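Local coordinates for 2-hydroxychromene-2-carboxylate isomerase (Pseudomonas putida, PDB 2IMD), which catalyses the reversible glutathione-dependent isomerization of 2-hydroxychromene-2-carboxylate to trans-O-hydroxybenzylidenepyruvate in the breakdown of naphthalene, at residues 8-13 against 84-89; 35-40 against 166-171; 39-44 against 152-157. One frame throughout, in Å; residues are numbered along the deposited sequence. Where two conformers were deposited one is given.

Interaction 1: 8-13 against 84-89. With GSH (glutathione), chain D.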
loop_
_atom_site.group_PDB
_atom_site.type_symbol
_atom_site.label_atom_id
_atom_site.label_comp_id
_atom_site.label_asym_id
_atom_site.label_seq_id
_atom_site.Cartn_x
_atom_site.Cartn_y
_atom_site.Cartn_z
ATOM N N ASP A 8 4.569 -15.250 2.489
ATOM C CA ASP A 8 4.301 -15.998 3.722
ATOM C C ASP A 8 2.824 -16.370 3.612
ATOM O O ASP A 8 2.023 -15.509 3.258
ATOM C CB ASP A 8 4.557 -15.072 4.927
ATOM C CG ASP A 8 4.396 -15.799 6.293
ATOM O OD1 ASP A 8 3.514 -16.702 6.391
ATOM O OD2 ASP A 8 5.082 -15.383 7.264
ATOM N N PHE A 9 2.451 -17.630 3.829
ATOM C CA PHE A 9 1.056 -18.028 3.647
ATOM C C PHE A 9 0.072 -17.310 4.567
ATOM O O PHE A 9 -1.140 -17.421 4.338
ATOM C CB PHE A 9 0.960 -19.529 3.840
ATOM C CG PHE A 9 1.497 -20.320 2.664
ATOM C CD1 PHE A 9 0.931 -20.187 1.400
ATOM C CD2 PHE A 9 2.516 -21.262 2.847
ATOM C CE1 PHE A 9 1.432 -20.959 0.290
ATOM C CE2 PHE A 9 3.027 -22.041 1.749
ATOM C CZ PHE A 9 2.480 -21.908 0.488
ATOM N N LEU A 10 0.564 -16.639 5.625
ATOM C CA LEU A 10 -0.351 -15.850 6.480
ATOM C C LEU A 10 -0.850 -14.581 5.811
ATOM O O LEU A 10 -1.743 -13.905 6.368
ATOM C CB LEU A 10 0.278 -15.503 7.842
ATOM C CG LEU A 10 1.490 -14.623 7.960
ATOM C CD1 LEU A 10 1.189 -13.254 7.457
ATOM C CD2 LEU A 10 1.810 -14.490 9.475
ATOM N N SER A 11 -0.298 -14.259 4.635
ATOM C CA SER A 11 -0.513 -12.892 4.069
ATOM C C SER A 11 -1.610 -12.944 2.962
ATOM O O SER A 11 -1.379 -13.521 1.869
ATOM C CB SER A 11 0.815 -12.439 3.438
ATOM O OG SER A 11 0.576 -11.257 2.640
ATOM N N PRO A 12 -2.725 -12.230 3.153
ATOM C CA PRO A 12 -3.769 -12.256 2.128
ATOM C C PRO A 12 -3.334 -11.440 0.924
ATOM O O PRO A 12 -3.760 -11.712 -0.240
ATOM C CB PRO A 12 -4.995 -11.630 2.813
ATOM C CG PRO A 12 -4.339 -10.674 3.918
ATOM C CD PRO A 12 -3.116 -11.491 4.374
ATOM N N PHE A 13 -2.458 -10.453 1.144
ATOM C CA PHE A 13 -2.019 -9.704 -0.056
ATOM C C PHE A 13 -1.081 -10.586 -0.917
ATOM O O PHE A 13 -0.989 -10.413 -2.150
ATOM C CB PHE A 13 -1.319 -8.409 0.330
ATOM C CG PHE A 13 -2.297 -7.386 0.845
ATOM C CD1 PHE A 13 -3.103 -6.675 -0.072
ATOM C CD2 PHE A 13 -2.419 -7.136 2.191
ATOM C CE1 PHE A 13 -4.056 -5.747 0.373
ATOM C CE2 PHE A 13 -3.332 -6.170 2.646
ATOM C CZ PHE A 13 -4.137 -5.465 1.737
ATOM N N TYR A 84 -3.394 -17.116 11.921
ATOM C CA TYR A 84 -2.315 -16.753 10.988
ATOM C C TYR A 84 -1.087 -17.628 11.227
ATOM O O TYR A 84 0.026 -17.211 10.974
ATOM C CB TYR A 84 -1.931 -15.273 11.159
ATOM C CG TYR A 84 -3.050 -14.332 10.830
ATOM C CD1 TYR A 84 -3.287 -13.921 9.511
ATOM C CD2 TYR A 84 -3.845 -13.800 11.835
ATOM C CE1 TYR A 84 -4.360 -13.056 9.223
ATOM C CE2 TYR A 84 -4.916 -12.928 11.531
ATOM C CZ TYR A 84 -5.131 -12.549 10.241
ATOM O OH TYR A 84 -6.153 -11.642 9.976
ATOM N N ASN A 85 -1.310 -18.863 11.679
ATOM C CA ASN A 85 -0.206 -19.718 12.068
ATOM C C ASN A 85 0.366 -20.512 10.886
ATOM O O ASN A 85 0.168 -21.749 10.745
ATOM C CB ASN A 85 -0.707 -20.677 13.196
ATOM C CG ASN A 85 -1.135 -19.929 14.444
ATOM O OD1 ASN A 85 -0.611 -18.834 14.742
ATOM N ND2 ASN A 85 -2.099 -20.504 15.192
ATOM N N SER A 86 1.208 -19.807 10.118
ATOM C CA SER A 86 1.596 -20.286 8.773
ATOM C C SER A 86 2.900 -21.053 8.759
ATOM O O SER A 86 3.382 -21.446 7.689
ATOM C CB SER A 86 1.780 -19.096 7.821
ATOM O OG SER A 86 2.619 -18.140 8.478
ATOM N N ARG A 87 3.516 -21.202 9.924
ATOM C CA ARG A 87 4.882 -21.775 9.970
ATOM C C ARG A 87 4.951 -23.128 9.294
ATOM O O ARG A 87 5.839 -23.339 8.494
ATOM C CB ARG A 87 5.453 -21.861 11.379
ATOM C CG ARG A 87 6.954 -22.179 11.334
ATOM C CD ARG A 87 7.550 -22.329 12.743
ATOM N NE ARG A 87 8.311 -23.568 12.807
ATOM C CZ ARG A 87 9.638 -23.680 12.866
ATOM N NH1 ARG A 87 10.440 -22.613 12.863
ATOM N NH2 ARG A 87 10.160 -24.887 12.899
ATOM N N ARG A 88 4.051 -24.047 9.646
ATOM C CA ARG A 88 4.170 -25.424 9.121
ATOM C C ARG A 88 4.081 -25.402 7.598
ATOM O O ARG A 88 4.851 -26.088 6.886
ATOM C CB ARG A 88 3.059 -26.286 9.722
ATOM C CG ARG A 88 3.018 -27.641 9.131
ATOM C CD ARG A 88 1.962 -28.605 9.770
ATOM N NE ARG A 88 2.100 -28.734 11.226
ATOM C CZ ARG A 88 1.087 -28.573 12.085
ATOM N NH1 ARG A 88 -0.145 -28.324 11.648
ATOM N NH2 ARG A 88 1.300 -28.678 13.405
HETATM N N MSE A 89 3.069 -24.692 7.074
HETATM C CA MSE A 89 2.862 -24.730 5.625
HETATM C C MSE A 89 3.999 -23.986 4.934
HETATM O O MSE A 89 4.332 -24.320 3.771
HETATM C CB MSE A 89 1.470 -24.337 5.150
HETATM C CG MSE A 89 0.379 -25.188 5.829
HETATM SE SE MSE A 89 0.572 -27.143 5.682
HETATM C CE MSE A 89 0.332 -27.361 3.719
HETATM N N1 GSH D . -0.546 -2.215 -0.342
HETATM C CA1 GSH D . -0.181 -3.620 -0.293
HETATM C C1 GSH D . -0.671 -4.571 -1.279
HETATM O O11 GSH D . -0.205 -5.768 -1.389
HETATM O O12 GSH D . -1.706 -4.164 -1.803
HETATM C CB1 GSH D . 0.101 -4.080 1.142
HETATM C CG1 GSH D . 0.865 -5.365 1.425
HETATM C CD1 GSH D . 0.982 -5.642 2.908
HETATM O OE1 GSH D . 0.336 -4.901 3.773
HETATM N N2 GSH D . 1.759 -6.661 3.327
HETATM C CA2 GSH D . 1.996 -7.002 4.713
HETATM C C2 GSH D . 3.380 -6.566 5.089
HETATM O O2 GSH D . 4.447 -6.881 4.262
HETATM C CB2 GSH D . 1.743 -8.502 4.934
HETATM S SG2 GSH D . 0.059 -9.007 4.408
HETATM N N3 GSH D . 3.552 -5.870 6.215
HETATM C CA3 GSH D . 4.888 -5.381 6.427
HETATM C C3 GSH D . 4.871 -3.861 6.458
HETATM O O31 GSH D . 5.996 -3.289 6.523
HETATM O O32 GSH D . 3.793 -3.193 6.459
#
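D8 and S86 meet because CG of D8 stands anti to the backbone N (chi1 -176°) and OG of S86 sits between its own backbone N and carbonyl carbon (chi1 49°). S86 OG donates to D8 OD1 at 2.7 Å and uses the syn lone pair of that oxygen. The same oxygen closes an Asx turn. L10 N donates to D8 OD1 at 3.0 Å, almost straight at 176°, and comes from above the carboxylate plane. Two bonds grip OD1, while OD2 accepts from the backbone N of L39. The carboxylate is therefore fixed in rotation.

Packing contacts spread out from this polar centre. L10 packs its CB against Y84 CB at 4.0 Å. Its CD2 lies 3.6 Å from Y84 O. The Y84 ring turns its edge to the backbone, with CD1 3.5 Å from L10 O in the ring plane. This buried carbonyl oxygen has no hydrogen-bond partner in the model. F9 lies beside the first turn of helix 87-92. Its CE2 is 3.3 Å from M89 O, at the ring edge, and its CD2 touches CB of M89, a selenomethionine.

S11, after L10, is the inferred nucleophile; its OG lies 2.9 Å from SG2 of glutathione. Y84 binds substrate. A type I turn from D8 to S11, with S11 as N-cap of helix 12-28, is the active-site loop after the first strand of a thioredoxin-like fold.

Interaction 2: 35-40 against 166-171. With GSH (glutathione), chain D.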
loop_
_atom_site.group_PDB
_atom_site.type_symbol
_atom_site.label_atom_id
_atom_site.label_comp_id
_atom_site.label_asym_id
_atom_site.label_seq_id
_atom_site.Cartn_x
_atom_site.Cartn_y
_atom_site.Cartn_z
ATOM N N ASN A 35 9.791 -18.263 -2.896
ATOM C CA ASN A 35 10.510 -18.200 -1.636
ATOM C C ASN A 35 9.522 -18.037 -0.480
ATOM O O ASN A 35 8.967 -16.943 -0.339
ATOM C CB ASN A 35 11.500 -17.007 -1.648
ATOM C CG ASN A 35 12.530 -17.141 -2.735
ATOM O OD1 ASN A 35 13.510 -17.901 -2.597
ATOM N ND2 ASN A 35 12.312 -16.449 -3.845
ATOM N N ALA A 36 9.231 -19.107 0.302
ATOM C CA ALA A 36 8.381 -18.976 1.482
ATOM C C ALA A 36 9.283 -18.478 2.618
ATOM O O ALA A 36 10.327 -19.092 2.935
ATOM C CB ALA A 36 7.783 -20.329 1.840
ATOM N N ILE A 37 8.908 -17.374 3.261
ATOM C CA ILE A 37 9.728 -16.806 4.344
ATOM C C ILE A 37 8.873 -16.376 5.527
ATOM O O ILE A 37 7.643 -16.261 5.421
ATOM C CB ILE A 37 10.546 -15.543 3.860
ATOM C CG1 ILE A 37 9.562 -14.451 3.380
ATOM C CG2 ILE A 37 11.531 -15.915 2.708
ATOM C CD1 ILE A 37 10.316 -13.061 3.013
ATOM N N ASP A 38 9.542 -16.137 6.646
ATOM C CA ASP A 38 8.871 -15.767 7.893
ATOM C C ASP A 38 8.710 -14.242 7.997
ATOM O O ASP A 38 9.675 -13.511 8.332
ATOM C CB ASP A 38 9.668 -16.291 9.090
ATOM C CG ASP A 38 8.925 -16.172 10.410
ATOM O OD1 ASP A 38 7.987 -15.376 10.545
ATOM O OD2 ASP A 38 9.407 -16.799 11.394
ATOM N N LEU A 39 7.492 -13.767 7.703
ATOM C CA LEU A 39 7.267 -12.326 7.783
ATOM C C LEU A 39 7.619 -11.775 9.185
ATOM O O LEU A 39 8.178 -10.696 9.326
ATOM C CB LEU A 39 5.780 -12.089 7.516
ATOM C CG LEU A 39 5.323 -10.671 7.175
ATOM C CD1 LEU A 39 3.858 -10.337 7.499
ATOM C CD2 LEU A 39 6.260 -9.504 6.883
ATOM N N ALA A 40 7.314 -12.543 10.254
ATOM C CA ALA A 40 7.598 -12.045 11.600
ATOM C C ALA A 40 9.061 -11.798 11.792
ATOM O O ALA A 40 9.434 -10.784 12.361
ATOM C CB ALA A 40 7.057 -13.011 12.702
ATOM N N PHE A 166 11.474 -6.479 3.398
ATOM C CA PHE A 166 10.917 -6.125 4.702
ATOM C C PHE A 166 9.451 -6.582 4.902
ATOM O O PHE A 166 8.877 -6.481 5.987
ATOM C CB PHE A 166 10.946 -4.610 4.894
ATOM C CG PHE A 166 10.129 -3.886 3.866
ATOM C CD1 PHE A 166 8.739 -3.743 3.989
ATOM C CD2 PHE A 166 10.774 -3.345 2.748
ATOM C CE1 PHE A 166 8.004 -3.054 2.988
ATOM C CE2 PHE A 166 10.047 -2.707 1.772
ATOM C CZ PHE A 166 8.693 -2.600 1.863
ATOM N N GLY A 167 8.869 -7.085 3.837
ATOM C CA GLY A 167 7.471 -7.522 3.881
ATOM C C GLY A 167 7.109 -8.452 2.765
ATOM O O GLY A 167 7.969 -8.858 1.985
ATOM N N VAL A 168 5.810 -8.793 2.720
ATOM C CA VAL A 168 5.343 -9.638 1.649
ATOM C C VAL A 168 4.004 -9.128 1.165
ATOM O O VAL A 168 3.275 -8.458 1.948
ATOM C CB VAL A 168 5.193 -11.113 2.127
ATOM C CG1 VAL A 168 6.610 -11.700 2.426
ATOM C CG2 VAL A 168 4.239 -11.240 3.356
ATOM N N PRO A 169 3.667 -9.417 -0.126
ATOM C CA PRO A 169 4.482 -10.137 -1.157
ATOM C C PRO A 169 5.523 -9.189 -1.699
ATOM O O PRO A 169 5.250 -7.967 -1.821
ATOM C CB PRO A 169 3.449 -10.472 -2.243
ATOM C CG PRO A 169 2.407 -9.311 -2.172
ATOM C CD PRO A 169 2.381 -8.928 -0.650
ATOM N N THR A 170 6.706 -9.727 -1.987
ATOM C CA THR A 170 7.798 -8.928 -2.595
ATOM C C THR A 170 8.257 -9.654 -3.858
ATOM O O THR A 170 8.338 -10.905 -3.872
ATOM C CB THR A 170 8.935 -8.675 -1.626
ATOM O OG1 THR A 170 8.402 -7.914 -0.504
ATOM C CG2 THR A 170 10.007 -7.808 -2.282
HETATM N N MSE A 171 8.538 -8.872 -4.910
HETATM C CA MSE A 171 8.902 -9.448 -6.206
HETATM C C MSE A 171 10.134 -8.713 -6.702
HETATM O O MSE A 171 10.234 -7.500 -6.521
HETATM C CB MSE A 171 7.781 -9.270 -7.232
HETATM C CG MSE A 171 6.641 -10.187 -7.116
HETATM SE SE MSE A 171 5.347 -9.648 -5.724
HETATM C CE MSE A 171 5.092 -7.765 -6.051
HETATM N N1 GSH D . -0.546 -2.215 -0.342
HETATM C CA1 GSH D . -0.181 -3.620 -0.293
HETATM C C1 GSH D . -0.671 -4.571 -1.279
HETATM O O11 GSH D . -0.205 -5.768 -1.389
HETATM O O12 GSH D . -1.706 -4.164 -1.803
HETATM C CB1 GSH D . 0.101 -4.080 1.142
HETATM C CG1 GSH D . 0.865 -5.365 1.425
HETATM C CD1 GSH D . 0.982 -5.642 2.908
HETATM O OE1 GSH D . 0.336 -4.901 3.773
HETATM N N2 GSH D . 1.759 -6.661 3.327
HETATM C CA2 GSH D . 1.996 -7.002 4.713
HETATM C C2 GSH D . 3.380 -6.566 5.089
HETATM O O2 GSH D . 4.447 -6.881 4.262
HETATM C CB2 GSH D . 1.743 -8.502 4.934
HETATM S SG2 GSH D . 0.059 -9.007 4.408
HETATM N N3 GSH D . 3.552 -5.870 6.215
HETATM C CA3 GSH D . 4.888 -5.381 6.427
HETATM C C3 GSH D . 4.871 -3.861 6.458
HETATM O O31 GSH D . 5.996 -3.289 6.523
HETATM O O32 GSH D . 3.793 -3.193 6.459
#
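This is a buried apolar contact between the end of strand 31-36 with the start of helix 39-46 and the loop that leads into strand 170-173. V168 is the central residue, and its two methyls have different partners. CG1 lies 4.0 Å from I37 CD1, and the two side chains lie alongside each other, pointing opposite ways. CG2 lies 4.0 Å from L39 CG. L39 holds its CG anti to the backbone N (chi1 -164°), which carries both branches toward the loop and the ligand. Its CD2 rests 3.8 Å from G167 CA. Its CD1 reaches CB2 of glutathione at 3.8 Å. Replacing L39 with an alanine would probably open a gap beside V168 CG2 and leave the glutathione CB2 without this apolar neighbour.

The backbone of V168 binds the ligand. V168 N donates to glutathione O2 at 2.8 Å, and glutathione N2 donates to V168 O at 2.7 Å. T170 OG1 donates to G167 O at 2.7 Å from above the carbonyl plane. The cis peptide before P169 and the paired backbone bonds of V168 to glutathione mark this as the cis-proline loop of the thioredoxin fold.

Interaction 3: 39-44 against 152-157. With PO4 (phosphate ion), chain B.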
loop_
_atom_site.group_PDB
_atom_site.type_symbol
_atom_site.label_atom_id
_atom_site.label_comp_id
_atom_site.label_asym_id
_atom_site.label_seq_id
_atom_site.Cartn_x
_atom_site.Cartn_y
_atom_site.Cartn_z
ATOM N N LEU A 39 7.492 -13.767 7.703
ATOM C CA LEU A 39 7.267 -12.326 7.783
ATOM C C LEU A 39 7.619 -11.775 9.185
ATOM O O LEU A 39 8.178 -10.696 9.326
ATOM C CB LEU A 39 5.780 -12.089 7.516
ATOM C CG LEU A 39 5.323 -10.671 7.175
ATOM C CD1 LEU A 39 3.858 -10.337 7.499
ATOM C CD2 LEU A 39 6.260 -9.504 6.883
ATOM N N ALA A 40 7.314 -12.543 10.254
ATOM C CA ALA A 40 7.598 -12.045 11.600
ATOM C C ALA A 40 9.061 -11.798 11.792
ATOM O O ALA A 40 9.434 -10.784 12.361
ATOM C CB ALA A 40 7.057 -13.011 12.702
ATOM N N ARG A 41 9.890 -12.717 11.295
ATOM C CA ARG A 41 11.339 -12.548 11.397
ATOM C C ARG A 41 11.836 -11.381 10.574
ATOM O O ARG A 41 12.704 -10.587 10.993
ATOM C CB ARG A 41 12.073 -13.821 10.942
ATOM C CG ARG A 41 13.377 -14.124 11.733
ATOM C CD ARG A 41 14.121 -15.437 11.260
ATOM N NE ARG A 41 13.415 -16.753 11.178
ATOM C CZ ARG A 41 12.266 -17.122 11.773
ATOM N NH1 ARG A 41 11.591 -16.307 12.570
ATOM N NH2 ARG A 41 11.777 -18.340 11.561
ATOM N N VAL A 42 11.260 -11.234 9.373
ATOM C CA VAL A 42 11.748 -10.167 8.533
ATOM C C VAL A 42 11.409 -8.801 9.153
ATOM O O VAL A 42 12.203 -7.842 9.040
ATOM C CB VAL A 42 11.362 -10.285 7.003
ATOM C CG1 VAL A 42 11.706 -11.691 6.461
ATOM C CG2 VAL A 42 9.918 -9.917 6.709
ATOM N N LYS A 43 10.220 -8.697 9.750
ATOM C CA LYS A 43 9.823 -7.420 10.429
ATOM C C LYS A 43 10.724 -7.110 11.604
ATOM O O LYS A 43 11.171 -5.966 11.781
ATOM C CB LYS A 43 8.376 -7.478 10.929
ATOM C CG LYS A 43 7.323 -7.512 9.799
ATOM C CD LYS A 43 5.893 -7.846 10.308
ATOM C CE LYS A 43 5.220 -6.646 10.931
ATOM N NZ LYS A 43 3.994 -7.111 11.710
ATOM N N ILE A 44 10.990 -8.134 12.412
ATOM C CA ILE A 44 11.814 -7.971 13.621
ATOM C C ILE A 44 13.201 -7.487 13.180
ATOM O O ILE A 44 13.816 -6.589 13.798
ATOM C CB ILE A 44 11.837 -9.365 14.331
ATOM C CG1 ILE A 44 10.576 -9.535 15.179
ATOM C CG2 ILE A 44 13.133 -9.679 15.050
ATOM C CD1 ILE A 44 10.238 -8.331 16.078
ATOM N N ARG A 152 16.189 -24.986 6.233
ATOM C CA ARG A 152 16.012 -24.473 4.879
ATOM C C ARG A 152 15.110 -23.202 4.905
ATOM O O ARG A 152 15.388 -22.207 4.242
ATOM C CB ARG A 152 15.422 -25.536 3.951
ATOM C CG ARG A 152 15.254 -25.049 2.534
ATOM C CD ARG A 152 16.487 -25.254 1.650
ATOM N NE ARG A 152 16.297 -24.571 0.372
ATOM C CZ ARG A 152 16.939 -23.464 0.011
ATOM N NH1 ARG A 152 17.852 -22.924 0.814
ATOM N NH2 ARG A 152 16.688 -22.912 -1.172
ATOM N N TYR A 153 14.040 -23.251 5.679
ATOM C CA TYR A 153 13.165 -22.087 5.857
ATOM C C TYR A 153 13.943 -20.927 6.448
ATOM O O TYR A 153 13.811 -19.785 6.002
ATOM C CB TYR A 153 12.082 -22.484 6.870
ATOM C CG TYR A 153 11.000 -21.501 7.208
ATOM C CD1 TYR A 153 10.353 -20.697 6.216
ATOM C CD2 TYR A 153 10.567 -21.389 8.526
ATOM C CE1 TYR A 153 9.325 -19.845 6.571
ATOM C CE2 TYR A 153 9.511 -20.542 8.889
ATOM C CZ TYR A 153 8.896 -19.783 7.908
ATOM O OH TYR A 153 7.864 -18.973 8.338
ATOM N N ASP A 154 14.704 -21.193 7.511
ATOM C CA ASP A 154 15.521 -20.153 8.140
ATOM C C ASP A 154 16.521 -19.555 7.136
ATOM O O ASP A 154 16.727 -18.310 7.120
ATOM C CB ASP A 154 16.255 -20.711 9.347
ATOM C CG ASP A 154 15.341 -20.968 10.534
ATOM O OD1 ASP A 154 14.150 -20.580 10.473
ATOM O OD2 ASP A 154 15.850 -21.537 11.540
ATOM N N GLU A 155 17.155 -20.413 6.319
ATOM C CA GLU A 155 18.137 -19.982 5.292
ATOM C C GLU A 155 17.492 -19.015 4.311
ATOM O O GLU A 155 18.062 -17.935 3.996
ATOM C CB GLU A 155 18.715 -21.198 4.535
ATOM C CG GLU A 155 19.601 -22.010 5.420
ATOM C CD GLU A 155 20.089 -23.297 4.742
ATOM O OE1 GLU A 155 19.670 -23.592 3.586
ATOM O OE2 GLU A 155 20.884 -24.018 5.393
ATOM N N GLN A 156 16.289 -19.343 3.872
ATOM C CA GLN A 156 15.651 -18.502 2.865
ATOM C C GLN A 156 15.181 -17.213 3.490
ATOM O O GLN A 156 15.236 -16.155 2.866
ATOM C CB GLN A 156 14.462 -19.220 2.219
ATOM C CG GLN A 156 14.938 -20.403 1.336
ATOM C CD GLN A 156 16.000 -19.958 0.346
ATOM O OE1 GLN A 156 15.776 -19.088 -0.497
ATOM N NE2 GLN A 156 17.174 -20.529 0.477
ATOM N N THR A 157 14.726 -17.272 4.730
ATOM C CA THR A 157 14.270 -16.027 5.346
ATOM C C THR A 157 15.469 -15.106 5.488
ATOM O O THR A 157 15.394 -13.886 5.265
ATOM C CB THR A 157 13.659 -16.298 6.719
ATOM O OG1 THR A 157 12.477 -17.105 6.506
ATOM C CG2 THR A 157 13.302 -15.038 7.412
HETATM P P PO4 B . 1.490 -6.200 8.919
HETATM O O1 PO4 B . 2.265 -5.124 9.593
HETATM O O2 PO4 B . 2.241 -7.498 8.857
HETATM O O3 PO4 B . 0.223 -6.471 9.702
HETATM O O4 PO4 B . 1.113 -5.699 7.546
#
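R41 and V42 of helix 39-46 meet T157 of helix 147-162, a helix-helix packing within the thioredoxin-like DsbA-type fold. The short segments run at 39° to each other, with axes 10.7 Å apart at closest approach. The CG2 methyl of T157 touches both residues. In the conformers given it lies 3.8 Å from V42 CG1 and 3.9 Å from R41 CB. The R41 chain crosses the T157 side chain at about a right angle, and the methyl also meets R41 CD.

Farther out, R41 bends at chi3 (-53°) and its guanidinium reaches across to helix 147-162. In this one of its two conformers, NH2 makes a weak, charge-assisted hydrogen bond to D154 OD1 at 3.4 Å, part of a salt bridge. The oxygen lies at the guanidinium edge, near its plane, but the carboxylate plane is turned 83° from it. No side-by-side pairing of the two flat groups is possible in this pose. The stronger partner of R41 is D38, whose OD2 bridges to NH1. The arginine thus spans two acids, one at the start of its own helix and one on the facing helix. The Y153 ring stands nearby, with CE2 4.1 Å from R41 NH2.

The next shell sets T157. Its OG1 donates to Y153 O at 3.0 Å, and T157 N reaches the same oxygen from the opposite face of the carbonyl plane. OG1 also accepts from D38 N, next to the helix start. With OG1 turned to these backbone atoms, CG2 is left to face helix 39-46.

On the same helix, K43 binds substrate. A phosphate ion, probably from the crystallisation liquor, also bonds to N53 N. K43 NZ makes weak hydrogen bonds to its O1 and O2, both at 3.4 Å.

In the fold
The three contacts lie close together, with centres 8 to 12 Å apart, in one thioredoxin-like domain. Along the chain come 8-13, 35-40 with the overlapping 39-44, 84-89, 152-157 and 166-171. Interactions 2 and 3 both use helix 39-46 and share L39 and A40. Interaction 1 crosses both in sequence order. Strands 2-7, 31-36 and 170-173 belong to one mixed sheet. One segment of interaction 1 and both of interaction 2 sit at the ends of these strands, and both contacts touch glutathione. S11 CB packs on V168 CG2 there. Interaction 3 lies farther out, where helix 147-162 backs the helix that carries K43. Glutathione and substrate residues distant in sequence are thus brought together.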